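Local coordinates for protein coronin (Toxoplasma gondii, PDB 4OZU) that probably binds actin filaments, as coronins generally do, and contributes to host-cell invasion and egress, its WD40 beta-propeller domain being the part described here, at residues F157-V160 and E161-E164; C189-K192 and D193-N197; I249-T252 and R253-D256; P372-T375 and A376-F380. All coordinates share one frame; numbering follows the deposited sequence.

Overall arrangement
From the N terminus the contacts come in series, and none nests in or crosses another; contacts 1 to 3 each close a local turn or hairpin, and contact 4 caps the start of a helix. Contact 1 ends the strand 154-159 and turns into 164-170, the last two strands of one propeller blade. Contact 2 is the hairpin between 187-191 and 195-200 in the next blade. Contact 3 closes the turn after strand 245-251 in the blade that follows, and its W250 and F255 pack on L196 of contact 2, tying neighbouring blades together. Contact 4 starts the short helix 376-380, beyond the last long strands; it returns to contact 1, where A376 meets E161 and F380 meets N159.

Contact 1. Residues F157-V160 and E161-E164; sequences FWNV and EKNE
The indole of W158 has the backbone carbon C of N163 in its plane at one edge, while the carboxamide of N163 runs alongside it. The two flat groups are turned 73° against each other, and N163 OD1 approaches W158 CZ3 obliquely at 3.6 Å. The amide of N159, with CG anti to the backbone N (chi1 -179°), reaches over the turn, and its two ends meet different neighbours. N159 OD1 accepts a weak bond from E161 N at 3.2 Å, whereas N159 ND2 lies 3.3 Å from K162 CD, so the lysine's aliphatic part passes across the amide. The backbone closes as an antiparallel pair: N159 N donates to E164 O at 2.8 Å and E164 N returns a bond to N159 O at 3.1 Å. N163, in a left-handed backbone conformation, and E164 together stand opposite the single residue N159, a G1 beta bulge. K162 NZ bends back to E164 OE1 at 3.1 Å, a weak bond within a salt bridge. The turn links the third and fourth strands (154-159, 164-170) of a WD40 propeller blade, in a predicted WD repeat, with W158-N159 at the strand end where many repeats have Trp-Asp. W158, V160 and N163 pack on L126. Buried N159 thus uses its N, O and OD1 on the turn, with two good bonds to E164 and weak ones from K162 N and E161 N: the fixing is mainly by backbone.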
loop_
_atom_site.group_PDB
_atom_site.type_symbol
_atom_site.label_atom_id
_atom_site.label_comp_id
_atom_site.label_asym_id
_atom_site.label_seq_id
_atom_site.Cartn_x
_atom_site.Cartn_y
_atom_site.Cartn_z
ATOM N N PHE A 157 -17.185 -3.945 2.733
ATOM C CA PHE A 157 -16.842 -2.758 3.504
ATOM C C PHE A 157 -17.268 -2.926 4.955
ATOM O O PHE A 157 -18.408 -3.294 5.248
ATOM C CB PHE A 157 -17.486 -1.523 2.890
ATOM C CG PHE A 157 -16.986 -1.218 1.514
ATOM C CD1 PHE A 157 -15.826 -0.491 1.329
ATOM C CD2 PHE A 157 -17.658 -1.679 0.404
ATOM C CE1 PHE A 157 -15.362 -0.220 0.057
ATOM C CE2 PHE A 157 -17.191 -1.411 -0.867
ATOM C CZ PHE A 157 -16.055 -0.678 -1.042
ATOM N N TRP A 158 -16.333 -2.644 5.856
ATOM C CA TRP A 158 -16.498 -2.932 7.271
ATOM C C TRP A 158 -16.389 -1.686 8.129
ATOM O O TRP A 158 -15.481 -0.883 7.937
ATOM C CB TRP A 158 -15.433 -3.925 7.733
ATOM C CG TRP A 158 -15.652 -5.330 7.300
ATOM C CD1 TRP A 158 -15.138 -5.944 6.192
ATOM C CD2 TRP A 158 -16.439 -6.314 7.976
ATOM N NE1 TRP A 158 -15.556 -7.251 6.141
ATOM C CE2 TRP A 158 -16.360 -7.502 7.223
ATOM C CE3 TRP A 158 -17.208 -6.305 9.145
ATOM C CZ2 TRP A 158 -17.018 -8.667 7.603
ATOM C CZ3 TRP A 158 -17.854 -7.461 9.518
ATOM C CH2 TRP A 158 -17.759 -8.623 8.750
ATOM N N ASN A 159 -17.306 -1.543 9.078
ATOM C CA ASN A 159 -17.128 -0.640 10.210
ATOM C C ASN A 159 -16.568 -1.468 11.362
ATOM O O ASN A 159 -17.311 -2.167 12.049
ATOM C CB ASN A 159 -18.456 0.022 10.594
ATOM C CG ASN A 159 -18.324 1.005 11.751
ATOM O OD1 ASN A 159 -17.296 1.069 12.430
ATOM N ND2 ASN A 159 -19.380 1.777 11.980
ATOM N N VAL A 160 -15.258 -1.415 11.568
ATOM C CA VAL A 160 -14.625 -2.330 12.515
ATOM C C VAL A 160 -15.097 -2.072 13.942
ATOM O O VAL A 160 -15.158 -2.997 14.746
ATOM C CB VAL A 160 -13.073 -2.237 12.470
ATOM C CG1 VAL A 160 -12.567 -2.522 11.064
ATOM C CG2 VAL A 160 -12.594 -0.882 12.936
ATOM N N GLU A 161 -15.441 -0.823 14.244
ATOM C CA GLU A 161 -15.920 -0.453 15.576
ATOM C C GLU A 161 -17.175 -1.235 15.947
ATOM O O GLU A 161 -17.318 -1.702 17.075
ATOM C CB GLU A 161 -16.220 1.046 15.649
ATOM C CG GLU A 161 -15.046 1.943 15.320
ATOM C CD GLU A 161 -15.433 3.407 15.306
ATOM O OE1 GLU A 161 -15.269 4.052 14.250
ATOM O OE2 GLU A 161 -15.905 3.913 16.347
ATOM N N LYS A 162 -18.076 -1.372 14.981
ATOM C CA LYS A 162 -19.358 -2.030 15.202
ATOM C C LYS A 162 -19.351 -3.484 14.735
ATOM O O LYS A 162 -20.346 -4.187 14.880
ATOM C CB LYS A 162 -20.469 -1.265 14.479
ATOM C CG LYS A 162 -20.698 0.146 15.007
ATOM C CD LYS A 162 -21.727 0.900 14.174
ATOM C CE LYS A 162 -23.120 0.301 14.306
ATOM N NZ LYS A 162 -24.122 1.022 13.472
ATOM N N ASN A 163 -18.223 -3.931 14.191
ATOM C CA ASN A 163 -18.132 -5.245 13.567
ATOM C C ASN A 163 -19.281 -5.413 12.581
ATOM O O ASN A 163 -20.030 -6.398 12.625
ATOM C CB ASN A 163 -18.141 -6.354 14.621
ATOM C CG ASN A 163 -17.403 -7.597 14.159
ATOM O OD1 ASN A 163 -17.533 -8.021 13.010
ATOM N ND2 ASN A 163 -16.605 -8.174 15.048
ATOM N N GLU A 164 -19.418 -4.423 11.702
ATOM C CA GLU A 164 -20.536 -4.363 10.768
ATOM C C GLU A 164 -20.066 -4.299 9.320
ATOM O O GLU A 164 -19.395 -3.357 8.909
ATOM C CB GLU A 164 -21.417 -3.150 11.079
ATOM C CG GLU A 164 -22.638 -3.015 10.178
ATOM C CD GLU A 164 -23.430 -1.749 10.449
ATOM O OE1 GLU A 164 -22.996 -0.938 11.293
ATOM O OE2 GLU A 164 -24.490 -1.565 9.812
#

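Contact 2. Residues C189-K192 and D193-N197; sequences CTTK and DKALN
Strands 189-191 and 195-197 run antiparallel as a beta hairpin of a WD40 propeller blade, their axes 4.8 Å apart at closest approach. C189 and N197 form a hydrogen-bonded pair, with N197 N giving C189 O a nearly straight bond of 2.8 Å; T190 and L196 are the non-hydrogen-bonded pair beside it. T191 N bonds A195 O, and a type I turn from T191 to K194 is closed by K194 N on T191 O at 3.0 Å. On the face of T190 and L196 the side chains meet through methyls: T190 CG2 lies 4.0 Å from L196 CD1, and the T190 hydroxyl turns to S177 and to C219 O. L196 continues into C221, V234 and F255, joining this hairpin to the neighbouring blade. The face of C189 and N197 has C189 SG beside the asparagine, 3.8 Å from N197 CB. Nearer the turn, T191 OG1 is held between backbone N and carbonyl carbon (chi1 43°), which presents it to N197. The N197 side chain crosses that of T191 at about a right angle, and N197 ND2 gives T191 OG1 a weak bond of 3.3 Å, while N197 OD1 is taken by S209. D193 OD1 accepts a weak bond from A195 N. T191 OG1 lies 2.4 Å from the same D193 OD1, too short for its geometry to be trusted, so this bond is doubtful in detail.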
loop_
_atom_site.group_PDB
_atom_site.type_symbol
_atom_site.label_atom_id
_atom_site.label_comp_id
_atom_site.label_asym_id
_atom_site.label_seq_id
_atom_site.Cartn_x
_atom_site.Cartn_y
_atom_site.Cartn_z
ATOM N N CYS A 189 -10.801 -1.046 -7.772
ATOM C CA CYS A 189 -10.315 -2.417 -7.747
ATOM C C CYS A 189 -10.149 -2.959 -9.154
ATOM O O CYS A 189 -10.798 -2.498 -10.087
ATOM C CB CYS A 189 -11.256 -3.316 -6.945
ATOM S SG CYS A 189 -12.958 -3.361 -7.548
ATOM N N THR A 190 -9.243 -3.921 -9.293
ATOM C CA THR A 190 -9.069 -4.645 -10.538
ATOM C C THR A 190 -9.561 -6.069 -10.357
ATOM O O THR A 190 -9.458 -6.638 -9.271
ATOM C CB THR A 190 -7.604 -4.664 -10.990
ATOM O OG1 THR A 190 -6.784 -5.128 -9.915
ATOM C CG2 THR A 190 -7.153 -3.256 -11.402
ATOM N N THR A 191 -10.103 -6.636 -11.424
ATOM C CA THR A 191 -10.563 -8.016 -11.395
ATOM C C THR A 191 -9.953 -8.796 -12.543
ATOM O O THR A 191 -9.361 -8.225 -13.465
ATOM C CB THR A 191 -12.100 -8.104 -11.453
ATOM O OG1 THR A 191 -12.603 -7.177 -12.422
ATOM C CG2 THR A 191 -12.694 -7.765 -10.097
ATOM N N LYS A 192 -10.095 -10.115 -12.471
ATOM C CA LYS A 192 -9.447 -11.015 -13.405
ATOM C C LYS A 192 -10.019 -10.900 -14.821
ATOM O O LYS A 192 -9.407 -11.376 -15.776
ATOM C CB LYS A 192 -9.571 -12.447 -12.894
ATOM C CG LYS A 192 -8.479 -13.381 -13.371
ATOM C CD LYS A 192 -8.683 -14.777 -12.810
ATOM C CE LYS A 192 -8.158 -15.841 -13.758
ATOM N NZ LYS A 192 -8.615 -17.201 -13.367
ATOM N N ASP A 193 -11.182 -10.267 -14.961
ATOM C CA ASP A 193 -11.750 -10.023 -16.291
ATOM C C ASP A 193 -11.119 -8.798 -16.954
ATOM O O ASP A 193 -11.620 -8.318 -17.970
ATOM C CB ASP A 193 -13.271 -9.844 -16.219
ATOM C CG ASP A 193 -13.687 -8.667 -15.363
ATOM O OD1 ASP A 193 -12.879 -8.215 -14.526
ATOM O OD2 ASP A 193 -14.831 -8.191 -15.523
ATOM N N LYS A 194 -10.024 -8.307 -16.371
ATOM C CA LYS A 194 -9.232 -7.203 -16.929
ATOM C C LYS A 194 -9.939 -5.863 -16.763
ATOM O O LYS A 194 -9.654 -4.907 -17.483
ATOM C CB LYS A 194 -8.923 -7.434 -18.411
ATOM C CG LYS A 194 -8.496 -8.856 -18.776
ATOM C CD LYS A 194 -8.248 -9.000 -20.266
ATOM C CE LYS A 194 -8.165 -10.468 -20.666
ATOM N NZ LYS A 194 -7.619 -10.658 -22.034
ATOM N N ALA A 195 -10.857 -5.796 -15.806
ATOM C CA ALA A 195 -11.626 -4.586 -15.577
ATOM C C ALA A 195 -11.067 -3.799 -14.400
ATOM O O ALA A 195 -10.599 -4.370 -13.411
ATOM C CB ALA A 195 -13.083 -4.922 -15.335
ATOM N N LEU A 196 -11.112 -2.479 -14.538
ATOM C CA LEU A 196 -10.913 -1.567 -13.427
ATOM C C LEU A 196 -12.285 -1.054 -13.018
ATOM O O LEU A 196 -13.003 -0.493 -13.844
ATOM C CB LEU A 196 -9.995 -0.411 -13.825
ATOM C CG LEU A 196 -9.852 0.719 -12.803
ATOM C CD1 LEU A 196 -9.072 0.259 -11.580
ATOM C CD2 LEU A 196 -9.190 1.909 -13.449
ATOM N N ASN A 197 -12.641 -1.252 -11.751
ATOM C CA ASN A 197 -13.959 -0.894 -11.249
ATOM C C ASN A 197 -13.862 0.137 -10.147
ATOM O O ASN A 197 -12.991 0.050 -9.279
ATOM C CB ASN A 197 -14.695 -2.133 -10.727
ATOM C CG ASN A 197 -14.601 -3.313 -11.675
ATOM O OD1 ASN A 197 -15.252 -3.340 -12.721
ATOM N ND2 ASN A 197 -13.791 -4.303 -11.307
#

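Contact 3. Residues I249-T252 and R253-D256; sequences IWDT and RKFD
F255 packs on W250 and D251 at the end of strand 245-251 and on T252 just beyond it. F255 CB sits 3.7 Å from D251 O; with CG anti to the backbone N (chi1 -155°), the ring is carried back toward W250, its edge to the chain. F255 CD1 then meets T252 CA at 3.7 Å, D251 O lying at the ring's edge near its plane. At F255 CE1 the partners are W250 CB, 3.7 Å away and also at the edge, and the T252 methyl CG2. The centroid of the six-membered W250 ring is 6.0 Å from that of the F255 ring, and the two planes are 70° apart. Further out the phenyl packs on L196, I198 and V210 of the adjacent blade, while W250 NE1 bonds T236. The chain itself makes a type I turn from D251 to K254, K254 N donating to D251 O at 2.9 Å. D251 OD1 takes R253 N at 3.0 Å, met from above the carboxylate plane, and a water joins the same oxygen to R253 NH1, whose salt bridge is with D231. A second water accepts from D251 N and donates to K254 O. D251 OD1 accepting from R253 N makes an Asx turn; W250-D251 probably corresponds to the Trp-Asp that names WD repeats, here leading from strand 245-251 towards the blade's fourth strand, 260-265.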
loop_
_atom_site.group_PDB
_atom_site.type_symbol
_atom_site.label_atom_id
_atom_site.label_comp_id
_atom_site.label_asym_id
_atom_site.label_seq_id
_atom_site.Cartn_x
_atom_site.Cartn_y
_atom_site.Cartn_z
ATOM N N ILE A 249 -3.261 6.022 -16.910
ATOM C CA ILE A 249 -3.903 6.969 -16.005
ATOM C C ILE A 249 -5.350 7.137 -16.456
ATOM O O ILE A 249 -5.612 7.314 -17.647
ATOM C CB ILE A 249 -3.186 8.335 -15.997
ATOM C CG1 ILE A 249 -1.782 8.193 -15.402
ATOM C CG2 ILE A 249 -4.008 9.377 -15.215
ATOM C CD1 ILE A 249 -0.950 9.460 -15.458
ATOM N N TRP A 250 -6.268 7.062 -15.499
ATOM C CA TRP A 250 -7.698 7.157 -15.761
ATOM C C TRP A 250 -8.310 8.282 -14.968
ATOM O O TRP A 250 -7.967 8.495 -13.808
ATOM C CB TRP A 250 -8.418 5.861 -15.394
ATOM C CG TRP A 250 -7.787 4.673 -15.985
ATOM C CD1 TRP A 250 -6.722 3.976 -15.488
ATOM C CD2 TRP A 250 -8.162 4.026 -17.204
ATOM N NE1 TRP A 250 -6.417 2.932 -16.319
ATOM C CE2 TRP A 250 -7.280 2.944 -17.383
ATOM C CE3 TRP A 250 -9.150 4.260 -18.160
ATOM C CZ2 TRP A 250 -7.363 2.095 -18.480
ATOM C CZ3 TRP A 250 -9.231 3.419 -19.245
ATOM C CH2 TRP A 250 -8.343 2.346 -19.399
ATOM N N ASP A 251 -9.240 8.966 -15.614
ATOM C CA ASP A 251 -10.086 9.965 -14.988
ATOM C C ASP A 251 -11.456 9.337 -14.770
ATOM O O ASP A 251 -12.161 9.031 -15.732
ATOM C CB ASP A 251 -10.179 11.201 -15.878
ATOM C CG ASP A 251 -11.070 12.286 -15.304
ATOM O OD1 ASP A 251 -11.679 12.085 -14.231
ATOM O OD2 ASP A 251 -11.160 13.354 -15.944
ATOM N N THR A 252 -11.835 9.134 -13.511
ATOM C CA THR A 252 -13.078 8.423 -13.215
ATOM C C THR A 252 -14.325 9.211 -13.600
ATOM O O THR A 252 -15.438 8.677 -13.571
ATOM C CB THR A 252 -13.170 8.043 -11.724
ATOM O OG1 THR A 252 -12.974 9.204 -10.911
ATOM C CG2 THR A 252 -12.112 7.008 -11.384
ATOM N N ARG A 253 -14.144 10.474 -13.978
ATOM C CA ARG A 253 -15.245 11.305 -14.453
ATOM C C ARG A 253 -15.377 11.276 -15.982
ATOM O O ARG A 253 -16.378 11.741 -16.544
ATOM C CB ARG A 253 -15.056 12.742 -13.976
ATOM C CG ARG A 253 -15.324 12.930 -12.500
ATOM C CD ARG A 253 -15.406 14.400 -12.127
ATOM N NE ARG A 253 -15.752 14.574 -10.718
ATOM C CZ ARG A 253 -14.872 14.594 -9.720
ATOM N NH1 ARG A 253 -13.566 14.463 -9.957
ATOM N NH2 ARG A 253 -15.301 14.750 -8.476
ATOM N N LYS A 254 -14.343 10.751 -16.638
ATOM C CA LYS A 254 -14.297 10.557 -18.091
ATOM C C LYS A 254 -13.659 9.196 -18.347
ATOM O O LYS A 254 -12.535 9.096 -18.859
ATOM C CB LYS A 254 -13.487 11.655 -18.781
ATOM C CG LYS A 254 -13.988 13.067 -18.554
ATOM C CD LYS A 254 -13.321 14.023 -19.532
ATOM C CE LYS A 254 -13.569 15.476 -19.174
ATOM N NZ LYS A 254 -12.959 16.389 -20.180
ATOM N N PHE A 255 -14.392 8.156 -17.975
ATOM C CA PHE A 255 -13.830 6.841 -17.700
ATOM C C PHE A 255 -13.938 5.878 -18.878
ATOM O O PHE A 255 -14.085 4.676 -18.688
ATOM C CB PHE A 255 -14.555 6.270 -16.483
ATOM C CG PHE A 255 -13.778 5.250 -15.705
ATOM C CD1 PHE A 255 -12.450 5.461 -15.340
ATOM C CD2 PHE A 255 -14.403 4.084 -15.293
ATOM C CE1 PHE A 255 -11.768 4.515 -14.603
ATOM C CE2 PHE A 255 -13.720 3.141 -14.558
ATOM C CZ PHE A 255 -12.407 3.350 -14.216
ATOM N N ASP A 256 -13.862 6.409 -20.094
ATOM C CA ASP A 256 -14.053 5.600 -21.297
ATOM C C ASP A 256 -12.724 5.206 -21.938
ATOM O O ASP A 256 -12.644 4.221 -22.673
ATOM C CB ASP A 256 -14.914 6.359 -22.310
ATOM C CG ASP A 256 -14.298 7.691 -22.725
ATOM O OD1 ASP A 256 -13.562 8.297 -21.914
ATOM O OD2 ASP A 256 -14.557 8.135 -23.866
HETATM O O HOH W 1 -10.118 8.067 -18.088
HETATM O O HOH W 2 -11.834 13.934 -12.273
#

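Contact 4. Residues P372-T375 and A376-F380; sequences PSMT and AEEWF
T375 and E378 bind each other twice at the start of helix 376-380. T375 OG1 accepts from E378 N at 3.1 Å, and the glutamate answers by taking T375 N on E378 OE1, also at 3.1 Å, from above the carboxylate plane. This reciprocal pair is a capping box, with T375 as N-cap. With chi1 at 66°, T375 OG1 is tucked over its own backbone and points at the first helical turn; E378 extends beyond CG and crosses T375 obliquely, E378 CG being 3.2 Å from T375 OG1. The first helical bond follows, W379 N to T375 O at 3.0 Å. One residue earlier, M374 CA approaches E378 OE1 at 3.3 Å, and the thioether bends at its end so that M374 CE lies 3.7 Å from W379 CD1. M374 SD sits at the edge of the five-membered ring, a Met-aromatic contact. In the next shell a water donates to both S373 O and E378 OE1, bridging the loop to the carboxylate. S373 OG is bonded to K385 O, and M374 pairs through its backbone with A141. W379 has R202 as a cation-pi partner, and F380 meets F166 edge-to-face, so the short helix rests against neighbouring blades. Amides at a helix start lack a carbonyl from an earlier turn; here the T375 hydroxyl takes that place for E378 N, while the E378 carboxylate holds the N-cap's own amide and, if charged, would probably interact favourably with the positive end of the helix dipole.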
loop_
_atom_site.group_PDB
_atom_site.type_symbol
_atom_site.label_atom_id
_atom_site.label_comp_id
_atom_site.label_asym_id
_atom_site.label_seq_id
_atom_site.Cartn_x
_atom_site.Cartn_y
_atom_site.Cartn_z
ATOM N N PRO A 372 -7.628 11.003 11.937
ATOM C CA PRO A 372 -8.690 10.947 10.925
ATOM C C PRO A 372 -9.381 12.293 10.711
ATOM O O PRO A 372 -9.617 12.998 11.684
ATOM C CB PRO A 372 -9.691 9.935 11.503
ATOM C CG PRO A 372 -9.036 9.331 12.702
ATOM C CD PRO A 372 -7.966 10.246 13.154
ATOM N N SER A 373 -9.728 12.631 9.470
ATOM C CA SER A 373 -10.423 13.894 9.226
ATOM C C SER A 373 -11.905 13.771 9.560
ATOM O O SER A 373 -12.567 14.770 9.852
ATOM C CB SER A 373 -10.258 14.353 7.773
ATOM O OG SER A 373 -10.998 13.539 6.885
ATOM N N MET A 374 -12.409 12.539 9.537
ATOM C CA MET A 374 -13.817 12.261 9.798
ATOM C C MET A 374 -13.993 11.054 10.715
ATOM O O MET A 374 -13.241 10.084 10.626
ATOM C CB MET A 374 -14.564 11.993 8.491
ATOM C CG MET A 374 -14.631 13.167 7.558
ATOM S SD MET A 374 -15.404 12.705 5.999
ATOM C CE MET A 374 -14.039 11.909 5.171
ATOM N N THR A 375 -14.975 11.132 11.602
ATOM C CA THR A 375 -15.478 9.947 12.284
ATOM C C THR A 375 -16.330 9.143 11.304
ATOM O O THR A 375 -16.787 9.679 10.291
ATOM C CB THR A 375 -16.326 10.306 13.504
ATOM O OG1 THR A 375 -17.520 10.971 13.068
ATOM C CG2 THR A 375 -15.547 11.212 14.456
ATOM N N ALA A 376 -16.550 7.867 11.600
ATOM C CA ALA A 376 -17.394 7.043 10.742
ATOM C C ALA A 376 -18.780 7.669 10.622
ATOM O O ALA A 376 -19.372 7.698 9.544
ATOM C CB ALA A 376 -17.493 5.631 11.286
ATOM N N GLU A 377 -19.288 8.178 11.738
ATOM C CA GLU A 377 -20.628 8.746 11.775
ATOM C C GLU A 377 -20.716 9.966 10.859
ATOM O O GLU A 377 -21.703 10.135 10.146
ATOM C CB GLU A 377 -21.014 9.115 13.212
ATOM C CG GLU A 377 -21.237 7.916 14.140
ATOM C CD GLU A 377 -19.999 7.042 14.313
ATOM O OE1 GLU A 377 -18.883 7.594 14.467
ATOM O OE2 GLU A 377 -20.143 5.798 14.283
ATOM N N GLU A 378 -19.681 10.805 10.869
ATOM C CA GLU A 378 -19.635 11.979 9.995
ATOM C C GLU A 378 -19.597 11.559 8.528
ATOM O O GLU A 378 -20.273 12.138 7.684
ATOM C CB GLU A 378 -18.415 12.850 10.318
ATOM C CG GLU A 378 -18.548 13.665 11.604
ATOM C CD GLU A 378 -17.231 14.290 12.040
ATOM O OE1 GLU A 378 -16.191 13.929 11.465
ATOM O OE2 GLU A 378 -17.223 15.135 12.957
ATOM N N TRP A 379 -18.805 10.536 8.240
ATOM C CA TRP A 379 -18.653 10.033 6.882
ATOM C C TRP A 379 -19.978 9.478 6.350
ATOM O O TRP A 379 -20.346 9.723 5.204
ATOM C CB TRP A 379 -17.568 8.966 6.865
ATOM C CG TRP A 379 -17.138 8.471 5.533
ATOM C CD1 TRP A 379 -16.490 9.180 4.556
ATOM C CD2 TRP A 379 -17.255 7.132 5.045
ATOM N NE1 TRP A 379 -16.213 8.363 3.485
ATOM C CE2 TRP A 379 -16.672 7.099 3.762
ATOM C CE3 TRP A 379 -17.808 5.956 5.561
ATOM C CZ2 TRP A 379 -16.628 5.943 2.991
ATOM C CZ3 TRP A 379 -17.765 4.808 4.793
ATOM C CH2 TRP A 379 -17.186 4.810 3.522
ATOM N N PHE A 380 -20.703 8.748 7.191
ATOM C CA PHE A 380 -21.977 8.175 6.766
ATOM C C PHE A 380 -23.044 9.249 6.558
ATOM O O PHE A 380 -24.043 9.013 5.885
ATOM C CB PHE A 380 -22.464 7.139 7.777
ATOM C CG PHE A 380 -21.752 5.823 7.669
ATOM C CD1 PHE A 380 -21.780 5.108 6.482
ATOM C CD2 PHE A 380 -21.060 5.300 8.745
ATOM C CE1 PHE A 380 -21.129 3.895 6.373
ATOM C CE2 PHE A 380 -20.403 4.085 8.640
ATOM C CZ PHE A 380 -20.435 3.384 7.457
HETATM O O HOH W 3 -14.442 15.703 11.972
#